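Local coordinates for calcium uptake protein 3, mitochondrial (Homo sapiens, PDB 6AGI), which senses mitochondrial calcium through its EF-hands and, as a disulfide-linked heterodimer with MICU1, regulates the mitochondrial calcium uniporter in the central nervous system and skeletal muscle, at residues Q30-P35 with K85-Y90; Y36-A41 with K77-L82; E60-L65 with V207-L212; E26-L31 with L56-L61. All coordinates share one frame; numbering follows the deposited sequence.

Interaction 1: Q30-P35 with K85-Y90; sequences QLFMTP and KGVISY
Met33 and Ile88 clasp each other's backbone in a single antiparallel, hydrogen-bonded bridge. Met33 N gives a nearly straight bond (178°) to Ile88 O at 2.7 Å, and the return bond from Ile88 N to Met33 O is more bent; both donors lie in the plane of the carbonyl they meet. Just along the chain, a water accepts from Gln30 NE2 and Tyr90 N and donates to Leu31 O, tying the segments together a second time. Packing follows. The Phe32 ring turns its edge to the backbone between Ile88 C and Ser89 N, while its CG lies 4.1 Å from Val87 CB. Ile88 CB rests 4.0 Å from Met33 CB, and Ile88 CD1 reaches Pro35 CA. An alanine in place of Phe32 would probably open a gap beside Val87 and Ser89, where the ring had packed. Every touching residue is buried, so the paired peptide groups and the bridging water satisfy polar atoms that the apolar side chains around them could not.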
loop_
_atom_site.group_PDB
_atom_site.type_symbol
_atom_site.label_atom_id
_atom_site.label_comp_id
_atom_site.label_asym_id
_atom_site.label_seq_id
_atom_site.Cartn_x
_atom_site.Cartn_y
_atom_site.Cartn_z
ATOM N N GLN B 30 -16.982 1.189 -32.173
ATOM C CA GLN B 30 -16.305 0.835 -30.938
ATOM C C GLN B 30 -15.263 -0.239 -31.205
ATOM O O GLN B 30 -15.523 -1.203 -31.934
ATOM C CB GLN B 30 -17.286 0.366 -29.876
ATOM C CG GLN B 30 -16.551 0.037 -28.602
ATOM C CD GLN B 30 -17.486 -0.176 -27.464
ATOM O OE1 GLN B 30 -18.702 -0.163 -27.658
ATOM N NE2 GLN B 30 -16.941 -0.407 -26.268
ATOM N N LEU B 31 -14.087 -0.080 -30.606
ATOM C CA LEU B 31 -13.008 -1.042 -30.777
ATOM C C LEU B 31 -12.952 -2.041 -29.618
ATOM O O LEU B 31 -13.306 -1.728 -28.477
ATOM C CB LEU B 31 -11.672 -0.330 -30.886
ATOM C CG LEU B 31 -11.550 0.612 -32.064
ATOM C CD1 LEU B 31 -10.129 1.113 -32.078
ATOM C CD2 LEU B 31 -11.936 -0.053 -33.389
ATOM N N PHE B 32 -12.475 -3.250 -29.917
ATOM C CA PHE B 32 -12.471 -4.312 -28.923
ATOM C C PHE B 32 -11.198 -5.132 -28.983
ATOM O O PHE B 32 -10.541 -5.271 -30.014
ATOM C CB PHE B 32 -13.660 -5.275 -29.063
ATOM C CG PHE B 32 -14.970 -4.634 -28.826
ATOM C CD1 PHE B 32 -15.425 -4.440 -27.542
ATOM C CD2 PHE B 32 -15.738 -4.204 -29.883
ATOM C CE1 PHE B 32 -16.641 -3.835 -27.311
ATOM C CE2 PHE B 32 -16.961 -3.591 -29.672
ATOM C CZ PHE B 32 -17.417 -3.409 -28.381
ATOM N N MET B 33 -10.932 -5.749 -27.853
ATOM C CA MET B 33 -9.863 -6.702 -27.668
ATOM C C MET B 33 -10.520 -8.081 -27.645
ATOM O O MET B 33 -11.639 -8.223 -27.135
ATOM C CB MET B 33 -9.202 -6.334 -26.330
ATOM C CG MET B 33 -7.757 -6.607 -26.074
ATOM S SD MET B 33 -7.294 -5.675 -24.594
ATOM C CE MET B 33 -5.845 -4.861 -25.169
ATOM N N THR B 34 -9.887 -9.090 -28.234
ATOM C CA THR B 34 -10.341 -10.446 -27.948
ATOM C C THR B 34 -9.622 -10.976 -26.720
ATOM O O THR B 34 -8.653 -10.373 -26.242
ATOM C CB THR B 34 -10.101 -11.358 -29.136
ATOM O OG1 THR B 34 -8.716 -11.328 -29.486
ATOM C CG2 THR B 34 -10.958 -10.934 -30.298
ATOM N N PRO B 35 -10.081 -12.099 -26.155
ATOM C CA PRO B 35 -9.331 -12.670 -25.022
ATOM C C PRO B 35 -7.886 -12.978 -25.376
ATOM O O PRO B 35 -6.987 -12.725 -24.558
ATOM C CB PRO B 35 -10.136 -13.917 -24.669
ATOM C CG PRO B 35 -11.537 -13.559 -25.114
ATOM C CD PRO B 35 -11.374 -12.774 -26.367
ATOM N N LYS B 85 -12.774 -16.090 -29.788
ATOM C CA LYS B 85 -14.227 -16.017 -29.795
ATOM C C LYS B 85 -14.782 -15.210 -28.610
ATOM O O LYS B 85 -15.511 -15.753 -27.779
ATOM C CB LYS B 85 -14.832 -17.423 -29.802
ATOM C CG LYS B 85 -14.433 -18.265 -31.002
ATOM C CD LYS B 85 -15.069 -19.645 -30.944
ATOM C CE LYS B 85 -14.647 -20.396 -29.694
ATOM N NZ LYS B 85 -13.171 -20.587 -29.631
ATOM N N GLY B 86 -14.451 -13.923 -28.537
ATOM C CA GLY B 86 -14.957 -13.049 -27.479
ATOM C C GLY B 86 -14.522 -11.617 -27.712
ATOM O O GLY B 86 -13.674 -11.333 -28.565
ATOM N N VAL B 87 -15.091 -10.708 -26.913
ATOM C CA VAL B 87 -14.803 -9.272 -27.048
ATOM C C VAL B 87 -14.630 -8.628 -25.680
ATOM O O VAL B 87 -15.397 -8.885 -24.745
ATOM C CB VAL B 87 -15.870 -8.480 -27.845
ATOM C CG1 VAL B 87 -15.807 -8.839 -29.307
ATOM C CG2 VAL B 87 -17.279 -8.671 -27.283
ATOM N N ILE B 88 -13.628 -7.760 -25.586
ATOM C CA ILE B 88 -13.307 -6.993 -24.387
ATOM C C ILE B 88 -13.212 -5.519 -24.756
ATOM O O ILE B 88 -12.544 -5.163 -25.738
ATOM C CB ILE B 88 -11.995 -7.473 -23.747
ATOM C CG1 ILE B 88 -12.097 -8.976 -23.444
ATOM C CG2 ILE B 88 -11.644 -6.592 -22.564
ATOM C CD1 ILE B 88 -10.821 -9.587 -22.947
ATOM N N SER B 89 -13.952 -4.678 -24.026
ATOM C CA SER B 89 -13.929 -3.240 -24.259
ATOM C C SER B 89 -12.757 -2.628 -23.516
ATOM O O SER B 89 -12.070 -3.296 -22.736
ATOM C CB SER B 89 -15.223 -2.571 -23.803
ATOM O OG SER B 89 -15.543 -2.887 -22.448
ATOM N N TYR B 90 -12.566 -1.324 -23.735
ATOM C CA TYR B 90 -11.474 -0.594 -23.095
ATOM C C TYR B 90 -11.611 -0.569 -21.564
ATOM O O TYR B 90 -10.633 -0.808 -20.825
ATOM C CB TYR B 90 -11.408 0.815 -23.666
ATOM C CG TYR B 90 -10.426 1.676 -22.916
ATOM C CD1 TYR B 90 -9.091 1.292 -22.804
ATOM C CD2 TYR B 90 -10.822 2.887 -22.337
ATOM C CE1 TYR B 90 -8.187 2.054 -22.116
ATOM C CE2 TYR B 90 -9.912 3.669 -21.646
ATOM C CZ TYR B 90 -8.594 3.244 -21.538
ATOM O OH TYR B 90 -7.673 4.014 -20.864
HETATM O O HOH W 1 -14.079 -0.389 -26.047
#

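Interaction 2: Y36-A41 with K77-L82; sequences YDFILA and KLFRNL
Ile39 and Phe38 meet Phe79 through apolar contacts, and no hydrogen bond passes between the two segments. Ile39 CD1 does the aliphatic share: it lies 3.9 Å from Phe79 CB and 4.0 Å from Arg80 CG. With CG1 anti to its carbonyl carbon (chi1 -63°) and CD1 extended beyond it (chi2 178°), this extended form carries CD1 to the other helix. The aromatic share is a single oblique pair. Phe38 CD2 comes to 3.9 Å from Phe79 CE2, the ring centroids are 5.9 Å apart and the planes are inclined at 60°. Charge stays at the margin: only the aliphatic root of Arg80 takes part, and its guanidinium, with Lys77 CG over the centre of one face, forms salt bridges to Glu240 and Glu243. Those acids belong to helix 227-250, which also packs on Ile39 and Phe79. The arrangement is plain helix-helix packing, in which helices 35-43 and 78-81 share a buried aromatic and aliphatic layer with helices 90-101 and 227-250, away from the calcium sites.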
loop_
_atom_site.group_PDB
_atom_site.type_symbol
_atom_site.label_atom_id
_atom_site.label_comp_id
_atom_site.label_asym_id
_atom_site.label_seq_id
_atom_site.Cartn_x
_atom_site.Cartn_y
_atom_site.Cartn_z
ATOM N N TYR B 36 -7.618 -13.476 -26.592
ATOM C CA TYR B 36 -6.222 -13.647 -26.997
ATOM C C TYR B 36 -5.504 -12.292 -27.041
ATOM O O TYR B 36 -4.397 -12.148 -26.500
ATOM C CB TYR B 36 -6.121 -14.363 -28.355
ATOM C CG TYR B 36 -4.715 -14.796 -28.715
ATOM C CD1 TYR B 36 -3.833 -15.242 -27.732
ATOM C CD2 TYR B 36 -4.270 -14.780 -30.023
ATOM C CE1 TYR B 36 -2.534 -15.647 -28.043
ATOM C CE2 TYR B 36 -2.966 -15.182 -30.357
ATOM C CZ TYR B 36 -2.102 -15.617 -29.359
ATOM O OH TYR B 36 -0.809 -16.029 -29.654
ATOM N N ASP B 37 -6.157 -11.261 -27.598
ATOM C CA ASP B 37 -5.505 -9.960 -27.678
ATOM C C ASP B 37 -5.165 -9.424 -26.301
ATOM O O ASP B 37 -4.117 -8.784 -26.128
ATOM C CB ASP B 37 -6.398 -8.928 -28.367
ATOM C CG ASP B 37 -6.482 -9.111 -29.850
ATOM O OD1 ASP B 37 -5.436 -9.396 -30.479
ATOM O OD2 ASP B 37 -7.591 -8.896 -30.383
ATOM N N PHE B 38 -6.011 -9.707 -25.305
ATOM C CA PHE B 38 -5.676 -9.319 -23.950
ATOM C C PHE B 38 -4.476 -10.110 -23.418
ATOM O O PHE B 38 -3.556 -9.535 -22.810
ATOM C CB PHE B 38 -6.891 -9.456 -23.058
ATOM C CG PHE B 38 -6.571 -9.232 -21.633
ATOM C CD1 PHE B 38 -6.392 -7.948 -21.137
ATOM C CD2 PHE B 38 -6.369 -10.317 -20.792
ATOM C CE1 PHE B 38 -6.066 -7.751 -19.836
ATOM C CE2 PHE B 38 -6.035 -10.119 -19.480
ATOM C CZ PHE B 38 -5.889 -8.831 -19.005
ATOM N N ILE B 39 -4.488 -11.435 -23.603
ATOM C CA ILE B 39 -3.345 -12.250 -23.183
ATOM C C ILE B 39 -2.040 -11.702 -23.753
ATOM O O ILE B 39 -1.014 -11.625 -23.059
ATOM C CB ILE B 39 -3.553 -13.723 -23.568
ATOM C CG1 ILE B 39 -4.781 -14.285 -22.818
ATOM C CG2 ILE B 39 -2.286 -14.518 -23.277
ATOM C CD1 ILE B 39 -5.124 -15.731 -23.163
ATOM N N LEU B 40 -2.050 -11.348 -25.042
ATOM C CA LEU B 40 -0.866 -10.749 -25.642
ATOM C C LEU B 40 -0.559 -9.404 -25.004
ATOM O O LEU B 40 0.600 -9.123 -24.662
ATOM C CB LEU B 40 -1.051 -10.621 -27.154
ATOM C CG LEU B 40 -1.051 -11.987 -27.861
ATOM C CD1 LEU B 40 -1.409 -11.935 -29.344
ATOM C CD2 LEU B 40 0.286 -12.701 -27.639
ATOM N N ALA B 41 -1.602 -8.596 -24.756
ATOM C CA ALA B 41 -1.408 -7.255 -24.206
ATOM C C ALA B 41 -0.726 -7.288 -22.849
ATOM O O ALA B 41 0.000 -6.352 -22.497
ATOM C CB ALA B 41 -2.749 -6.538 -24.078
ATOM N N LYS B 77 -8.083 -21.342 -17.299
ATOM C CA LYS B 77 -7.958 -21.524 -18.736
ATOM C C LYS B 77 -9.167 -20.954 -19.451
ATOM O O LYS B 77 -9.399 -21.296 -20.614
ATOM C CB LYS B 77 -7.774 -22.999 -19.117
ATOM C CG LYS B 77 -6.324 -23.500 -19.085
ATOM C CD LYS B 77 -6.264 -25.000 -18.866
ATOM C CE LYS B 77 -6.573 -25.370 -17.401
ATOM N NZ LYS B 77 -5.570 -24.835 -16.393
ATOM N N LEU B 78 -9.938 -20.104 -18.778
ATOM C CA LEU B 78 -11.085 -19.464 -19.395
ATOM C C LEU B 78 -10.666 -18.682 -20.628
ATOM O O LEU B 78 -11.214 -18.872 -21.725
ATOM C CB LEU B 78 -11.765 -18.562 -18.357
ATOM C CG LEU B 78 -12.926 -17.674 -18.824
ATOM C CD1 LEU B 78 -14.142 -18.492 -19.161
ATOM C CD2 LEU B 78 -13.275 -16.599 -17.793
ATOM N N PHE B 79 -9.671 -17.806 -20.462
ATOM C CA PHE B 79 -9.272 -16.931 -21.559
ATOM C C PHE B 79 -8.557 -17.687 -22.655
ATOM O O PHE B 79 -8.682 -17.308 -23.818
ATOM C CB PHE B 79 -8.386 -15.788 -21.060
ATOM C CG PHE B 79 -9.148 -14.689 -20.384
ATOM C CD1 PHE B 79 -10.101 -14.973 -19.430
ATOM C CD2 PHE B 79 -8.915 -13.369 -20.719
ATOM C CE1 PHE B 79 -10.799 -13.966 -18.821
ATOM C CE2 PHE B 79 -9.601 -12.355 -20.110
ATOM C CZ PHE B 79 -10.547 -12.653 -19.157
ATOM N N ARG B 80 -7.853 -18.782 -22.345
ATOM C CA ARG B 80 -7.243 -19.484 -23.462
ATOM C C ARG B 80 -8.195 -20.413 -24.171
ATOM O O ARG B 80 -7.989 -20.665 -25.359
ATOM C CB ARG B 80 -6.043 -20.348 -23.060
ATOM C CG ARG B 80 -4.892 -19.664 -22.415
ATOM C CD ARG B 80 -4.028 -20.623 -21.641
ATOM N NE ARG B 80 -4.234 -20.500 -20.211
ATOM C CZ ARG B 80 -3.475 -21.095 -19.301
ATOM N NH1 ARG B 80 -2.458 -21.863 -19.683
ATOM N NH2 ARG B 80 -3.734 -20.904 -18.009
ATOM N N ASN B 81 -9.268 -20.851 -23.521
ATOM C CA ASN B 81 -10.231 -21.670 -24.238
ATOM C C ASN B 81 -11.134 -20.811 -25.116
ATOM O O ASN B 81 -11.525 -21.240 -26.208
ATOM C CB ASN B 81 -11.019 -22.543 -23.258
ATOM C CG ASN B 81 -10.126 -23.540 -22.506
ATOM O OD1 ASN B 81 -9.038 -23.911 -22.976
ATOM N ND2 ASN B 81 -10.606 -24.008 -21.352
ATOM N N LEU B 82 -11.520 -19.634 -24.615
ATOM C CA LEU B 82 -12.040 -18.527 -25.421
ATOM C C LEU B 82 -10.894 -17.879 -26.169
ATOM O O LEU B 82 -10.419 -16.805 -25.805
ATOM C CB LEU B 82 -12.661 -17.468 -24.541
ATOM C CG LEU B 82 -13.977 -17.655 -23.882
ATOM C CD1 LEU B 82 -14.277 -16.344 -23.156
ATOM C CD2 LEU B 82 -14.842 -17.905 -25.031
#

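Interaction 3: E60-L65 with V207-L212; sequences ELNQML and VTDTTL
Leu65 meets the 207-212 segment with both of its methyl groups, and can be followed outward from the helix. Its CB points toward the other segment, and CG, anti to the carbonyl carbon (chi1 -65°), carries the branch across to it. There the two methyls part. CD1 settles by Asp209, 3.4 Å from its O and 3.7 Å from its CB; CD2 lies against the backbone of Thr210 at its C and beside Thr211 OG1, also at 3.4 Å. That hydroxyl is hydrogen-bonded to Val87 N, and Thr211 also pairs through its backbone with Val87, while Thr210 OG1 is hydrogen-bonded to Glu92 OE1. One turn earlier on the same helix, Leu61 adds a looser touch, its CD1 lying 4.2 Å from Thr208 CG2 and its CD2 equally far from Asp209 O. An alanine at Leu65 would probably leave a gap along the backbone from Asp209 to Thr211, where the two methyls had lain. No hydrogen bond crosses between the segments. The contact is thus nonpolar packing of methyl groups against peptide and hydroxyl groups, and the Thr211 hydroxyl among them has its polar need met by another residue.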
loop_
_atom_site.group_PDB
_atom_site.type_symbol
_atom_site.label_atom_id
_atom_site.label_comp_id
_atom_site.label_asym_id
_atom_site.label_seq_id
_atom_site.Cartn_x
_atom_site.Cartn_y
_atom_site.Cartn_z
ATOM N N GLU B 60 -23.331 -10.642 -35.967
ATOM C CA GLU B 60 -22.231 -11.593 -36.004
ATOM C C GLU B 60 -21.425 -11.538 -34.713
ATOM O O GLU B 60 -20.951 -12.582 -34.225
ATOM C CB GLU B 60 -21.333 -11.380 -37.222
ATOM C CG GLU B 60 -21.233 -9.965 -37.758
ATOM C CD GLU B 60 -20.502 -9.923 -39.097
ATOM O OE1 GLU B 60 -20.348 -11.004 -39.714
ATOM O OE2 GLU B 60 -20.093 -8.826 -39.542
ATOM N N LEU B 61 -21.334 -10.361 -34.094
ATOM C CA LEU B 61 -20.756 -10.285 -32.756
ATOM C C LEU B 61 -21.588 -11.091 -31.764
ATOM O O LEU B 61 -21.043 -11.805 -30.906
ATOM C CB LEU B 61 -20.649 -8.829 -32.297
ATOM C CG LEU B 61 -19.788 -8.447 -31.078
ATOM C CD1 LEU B 61 -19.731 -6.918 -30.900
ATOM C CD2 LEU B 61 -20.160 -9.104 -29.758
ATOM N N ASN B 62 -22.911 -10.981 -31.844
ATOM C CA ASN B 62 -23.682 -11.674 -30.827
ATOM C C ASN B 62 -23.754 -13.178 -31.066
ATOM O O ASN B 62 -23.989 -13.930 -30.106
ATOM C CB ASN B 62 -25.060 -11.033 -30.683
ATOM C CG ASN B 62 -25.068 -9.967 -29.578
ATOM O OD1 ASN B 62 -25.074 -8.766 -29.861
ATOM N ND2 ASN B 62 -25.007 -10.408 -28.314
ATOM N N GLN B 63 -23.495 -13.643 -32.293
ATOM C CA GLN B 63 -23.223 -15.069 -32.451
ATOM C C GLN B 63 -21.876 -15.439 -31.833
ATOM O O GLN B 63 -21.749 -16.497 -31.205
ATOM C CB GLN B 63 -23.274 -15.476 -33.927
ATOM C CG GLN B 63 -23.676 -16.952 -34.153
ATOM C CD GLN B 63 -22.478 -17.906 -34.258
ATOM O OE1 GLN B 63 -21.490 -17.613 -34.935
ATOM N NE2 GLN B 63 -22.565 -19.046 -33.573
ATOM N N MET B 64 -20.860 -14.578 -31.992
ATOM C CA MET B 64 -19.573 -14.815 -31.332
ATOM C C MET B 64 -19.742 -15.002 -29.824
ATOM O O MET B 64 -19.120 -15.888 -29.227
ATOM C CB MET B 64 -18.641 -13.631 -31.603
ATOM C CG MET B 64 -17.315 -13.571 -30.841
ATOM S SD MET B 64 -16.071 -12.679 -31.839
ATOM C CE MET B 64 -15.838 -13.815 -33.209
ATOM N N LEU B 65 -20.641 -14.222 -29.207
ATOM C CA LEU B 65 -20.887 -14.309 -27.767
ATOM C C LEU B 65 -21.817 -15.437 -27.349
ATOM O O LEU B 65 -21.706 -15.919 -26.215
ATOM C CB LEU B 65 -21.477 -13.003 -27.238
ATOM C CG LEU B 65 -20.672 -11.709 -27.263
ATOM C CD1 LEU B 65 -21.457 -10.466 -26.832
ATOM C CD2 LEU B 65 -19.425 -11.951 -26.422
ATOM N N VAL B 207 -26.411 -1.226 -24.042
ATOM C CA VAL B 207 -25.000 -1.104 -24.390
ATOM C C VAL B 207 -24.576 -2.426 -25.014
ATOM O O VAL B 207 -25.212 -3.464 -24.811
ATOM C CB VAL B 207 -24.158 -0.726 -23.140
ATOM C CG1 VAL B 207 -22.718 -1.204 -23.240
ATOM C CG2 VAL B 207 -24.200 0.789 -22.908
ATOM N N THR B 208 -23.531 -2.374 -25.837
ATOM C CA THR B 208 -23.054 -3.574 -26.513
ATOM C C THR B 208 -22.610 -4.652 -25.520
ATOM O O THR B 208 -21.746 -4.421 -24.670
ATOM C CB THR B 208 -21.896 -3.219 -27.444
ATOM O OG1 THR B 208 -22.407 -2.611 -28.632
ATOM C CG2 THR B 208 -21.109 -4.454 -27.818
ATOM N N ASP B 209 -23.172 -5.850 -25.665
ATOM C CA ASP B 209 -22.804 -6.953 -24.787
ATOM C C ASP B 209 -21.362 -7.362 -25.055
ATOM O O ASP B 209 -20.828 -7.162 -26.144
ATOM C CB ASP B 209 -23.726 -8.156 -25.020
ATOM C CG ASP B 209 -24.952 -8.139 -24.134
ATOM O OD1 ASP B 209 -25.186 -7.110 -23.463
ATOM O OD2 ASP B 209 -25.700 -9.141 -24.142
ATOM N N THR B 210 -20.715 -7.906 -24.032
ATOM C CA THR B 210 -19.315 -8.276 -24.119
ATOM C C THR B 210 -19.161 -9.654 -23.497
ATOM O O THR B 210 -20.119 -10.223 -22.953
ATOM C CB THR B 210 -18.386 -7.268 -23.420
ATOM O OG1 THR B 210 -18.775 -7.105 -22.049
ATOM C CG2 THR B 210 -18.372 -5.910 -24.131
ATOM N N THR B 211 -17.947 -10.210 -23.606
ATOM C CA THR B 211 -17.707 -11.535 -23.040
ATOM C C THR B 211 -17.838 -11.529 -21.524
ATOM O O THR B 211 -18.492 -12.406 -20.958
ATOM C CB THR B 211 -16.350 -12.075 -23.495
ATOM O OG1 THR B 211 -16.484 -12.601 -24.824
ATOM C CG2 THR B 211 -15.790 -13.138 -22.517
ATOM N N LEU B 212 -17.241 -10.548 -20.840
ATOM C CA LEU B 212 -17.365 -10.547 -19.384
ATOM C C LEU B 212 -18.798 -10.257 -18.958
ATOM O O LEU B 212 -19.270 -10.791 -17.947
ATOM C CB LEU B 212 -16.391 -9.550 -18.757
ATOM C CG LEU B 212 -14.979 -10.129 -18.758
ATOM C CD1 LEU B 212 -14.020 -9.179 -18.066
ATOM C CD2 LEU B 212 -14.941 -11.548 -18.119
#

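Interaction 4: E26-L31 with L56-L61; sequences ECEGQL and LSKQEL
Glu26 O accepts the backbone N of Leu56 at 3.0 Å, a bond that continues the pairing of strand 25-27 with strand 54-55. The Glu26 carboxylate is split: OE2 accepts from Gly29 N within the hairpin, on its anti side and 20° out of the carboxylate plane, and OE1 hydrogen-bonds to Ser55 OG on strand 54-55. Cys27 comes next and points into the contact. Its CA approaches Leu56 O in a CA-H...O contact, and SG, anti to the backbone N (chi1 164°), lies 3.7 Å from Leu61 CD1 and 4.0 Å from Lys58 CD. At Glu28 the backbone N gives to a water that in turn donates to Leu56 O. The Glu28 side chain crosses that of Lys58 at about a right angle, OE1 lying 3.8 Å from Lys58 CB; OE2 and Lys58 NZ stay 6.0 Å apart, too far for a salt bridge. Gly29 is the third residue of the turn, which Gln30 closes. Across from this, Ser57 and Glu60 form a capping box: Glu60 OE2 accepts Ser57 N at 2.7 Å with its anti lone pair, while Ser57 OG receives weak bonds from Gln59 N and Glu60 N. The whole is a beta hairpin with a type I' turn from Cys27 to Gln30, packed against the capped N-terminal end of helix 58-66.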
loop_
_atom_site.group_PDB
_atom_site.type_symbol
_atom_site.label_atom_id
_atom_site.label_comp_id
_atom_site.label_asym_id
_atom_site.label_seq_id
_atom_site.Cartn_x
_atom_site.Cartn_y
_atom_site.Cartn_z
ATOM N N GLU B 26 -13.647 -4.384 -34.409
ATOM C CA GLU B 26 -14.405 -3.150 -34.475
ATOM C C GLU B 26 -15.862 -3.523 -34.699
ATOM O O GLU B 26 -16.160 -4.396 -35.517
ATOM C CB GLU B 26 -13.870 -2.258 -35.595
ATOM C CG GLU B 26 -14.690 -1.010 -35.861
ATOM C CD GLU B 26 -15.801 -1.213 -36.882
ATOM O OE1 GLU B 26 -15.534 -1.739 -37.986
ATOM O OE2 GLU B 26 -16.951 -0.867 -36.561
ATOM N N CYS B 27 -16.780 -2.869 -33.996
ATOM C CA CYS B 27 -18.196 -3.081 -34.288
ATOM C C CYS B 27 -18.940 -1.789 -33.988
ATOM O O CYS B 27 -19.034 -1.389 -32.825
ATOM C CB CYS B 27 -18.763 -4.253 -33.474
ATOM S SG CYS B 27 -20.596 -4.301 -33.406
ATOM N N GLU B 28 -19.490 -1.166 -35.038
ATOM C CA GLU B 28 -20.149 0.138 -34.953
ATOM C C GLU B 28 -19.237 1.175 -34.307
ATOM O O GLU B 28 -19.602 1.865 -33.358
ATOM C CB GLU B 28 -21.489 0.029 -34.235
ATOM C CG GLU B 28 -22.190 -1.273 -34.576
ATOM C CD GLU B 28 -23.691 -1.183 -34.460
ATOM O OE1 GLU B 28 -24.392 -2.027 -35.079
ATOM O OE2 GLU B 28 -24.161 -0.258 -33.766
ATOM N N GLY B 29 -18.001 1.209 -34.803
ATOM C CA GLY B 29 -16.999 2.169 -34.406
ATOM C C GLY B 29 -16.358 1.952 -33.062
ATOM O O GLY B 29 -15.279 2.502 -32.814
ATOM N N GLN B 30 -16.982 1.189 -32.173
ATOM C CA GLN B 30 -16.305 0.835 -30.938
ATOM C C GLN B 30 -15.263 -0.239 -31.205
ATOM O O GLN B 30 -15.523 -1.203 -31.934
ATOM C CB GLN B 30 -17.286 0.366 -29.876
ATOM C CG GLN B 30 -16.551 0.037 -28.602
ATOM C CD GLN B 30 -17.486 -0.176 -27.464
ATOM O OE1 GLN B 30 -18.702 -0.163 -27.658
ATOM N NE2 GLN B 30 -16.941 -0.407 -26.268
ATOM N N LEU B 31 -14.087 -0.080 -30.606
ATOM C CA LEU B 31 -13.008 -1.042 -30.777
ATOM C C LEU B 31 -12.952 -2.041 -29.618
ATOM O O LEU B 31 -13.306 -1.728 -28.477
ATOM C CB LEU B 31 -11.672 -0.330 -30.886
ATOM C CG LEU B 31 -11.550 0.612 -32.064
ATOM C CD1 LEU B 31 -10.129 1.113 -32.078
ATOM C CD2 LEU B 31 -11.936 -0.053 -33.389
ATOM N N LEU B 56 -17.059 -6.400 -37.521
ATOM C CA LEU B 56 -18.269 -7.188 -37.339
ATOM C C LEU B 56 -19.503 -6.296 -37.297
ATOM O O LEU B 56 -19.449 -5.163 -36.804
ATOM C CB LEU B 56 -18.210 -8.007 -36.041
ATOM C CG LEU B 56 -16.964 -8.844 -35.727
ATOM C CD1 LEU B 56 -17.252 -9.876 -34.645
ATOM C CD2 LEU B 56 -16.449 -9.540 -36.987
ATOM N N SER B 57 -20.624 -6.827 -37.802
ATOM C CA SER B 57 -21.943 -6.285 -37.499
ATOM C C SER B 57 -22.381 -6.763 -36.115
ATOM O O SER B 57 -21.826 -7.715 -35.560
ATOM C CB SER B 57 -22.975 -6.723 -38.528
ATOM O OG SER B 57 -23.617 -7.916 -38.096
ATOM N N LYS B 58 -23.441 -6.133 -35.584
ATOM C CA LYS B 58 -23.879 -6.444 -34.222
ATOM C C LYS B 58 -24.277 -7.911 -34.062
ATOM O O LYS B 58 -24.017 -8.514 -33.009
ATOM C CB LYS B 58 -25.023 -5.519 -33.797
ATOM C CG LYS B 58 -25.109 -5.290 -32.275
ATOM C CD LYS B 58 -24.243 -4.117 -31.804
ATOM C CE LYS B 58 -24.822 -3.358 -30.572
ATOM N NZ LYS B 58 -25.388 -4.169 -29.426
ATOM N N GLN B 59 -24.892 -8.526 -35.087
ATOM C CA GLN B 59 -25.375 -9.887 -34.840
ATOM C C GLN B 59 -24.345 -10.948 -35.164
ATOM O O GLN B 59 -24.426 -12.069 -34.636
ATOM C CB GLN B 59 -26.694 -10.160 -35.589
ATOM C CG GLN B 59 -27.857 -10.337 -34.612
ATOM C CD GLN B 59 -28.267 -9.028 -33.933
ATOM O OE1 GLN B 59 -28.508 -8.031 -34.606
ATOM N NE2 GLN B 59 -28.224 -8.998 -32.600
ATOM N N GLU B 60 -23.331 -10.642 -35.967
ATOM C CA GLU B 60 -22.231 -11.593 -36.004
ATOM C C GLU B 60 -21.425 -11.538 -34.713
ATOM O O GLU B 60 -20.951 -12.582 -34.225
ATOM C CB GLU B 60 -21.333 -11.380 -37.222
ATOM C CG GLU B 60 -21.233 -9.965 -37.758
ATOM C CD GLU B 60 -20.502 -9.923 -39.097
ATOM O OE1 GLU B 60 -20.348 -11.004 -39.714
ATOM O OE2 GLU B 60 -20.093 -8.826 -39.542
ATOM N N LEU B 61 -21.334 -10.361 -34.094
ATOM C CA LEU B 61 -20.756 -10.285 -32.756
ATOM C C LEU B 61 -21.588 -11.091 -31.764
ATOM O O LEU B 61 -21.043 -11.805 -30.906
ATOM C CB LEU B 61 -20.649 -8.829 -32.297
ATOM C CG LEU B 61 -19.788 -8.447 -31.078
ATOM C CD1 LEU B 61 -19.731 -6.918 -30.900
ATOM C CD2 LEU B 61 -20.160 -9.104 -29.758
HETATM O O HOH W 2 -20.220 -2.495 -37.647
#

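Interactions 1, 3 and 4 cluster, their centres 9 to 10 Å apart, whereas interaction 2 lies about 11 Å from interaction 1 and 19 Å from interaction 4. Interactions 1 and 4 share Gln30 and Leu31 of strand 30-32, part of the three-stranded sheet with 25-27 and 54-55; interactions 3 and 4 share helix 58-66. Along the chain, interaction 2 falls between the two segments of interaction 1, and interaction 3 brings in 207-212. The loop at 85-90 links the group, with Val87 touching Leu61 and Thr211, while Pro35 and Met33 join interaction 1 to helix 35-43. Together they hold the small sheet and helices near the construct's N-terminus beside the distant 207-212 segment.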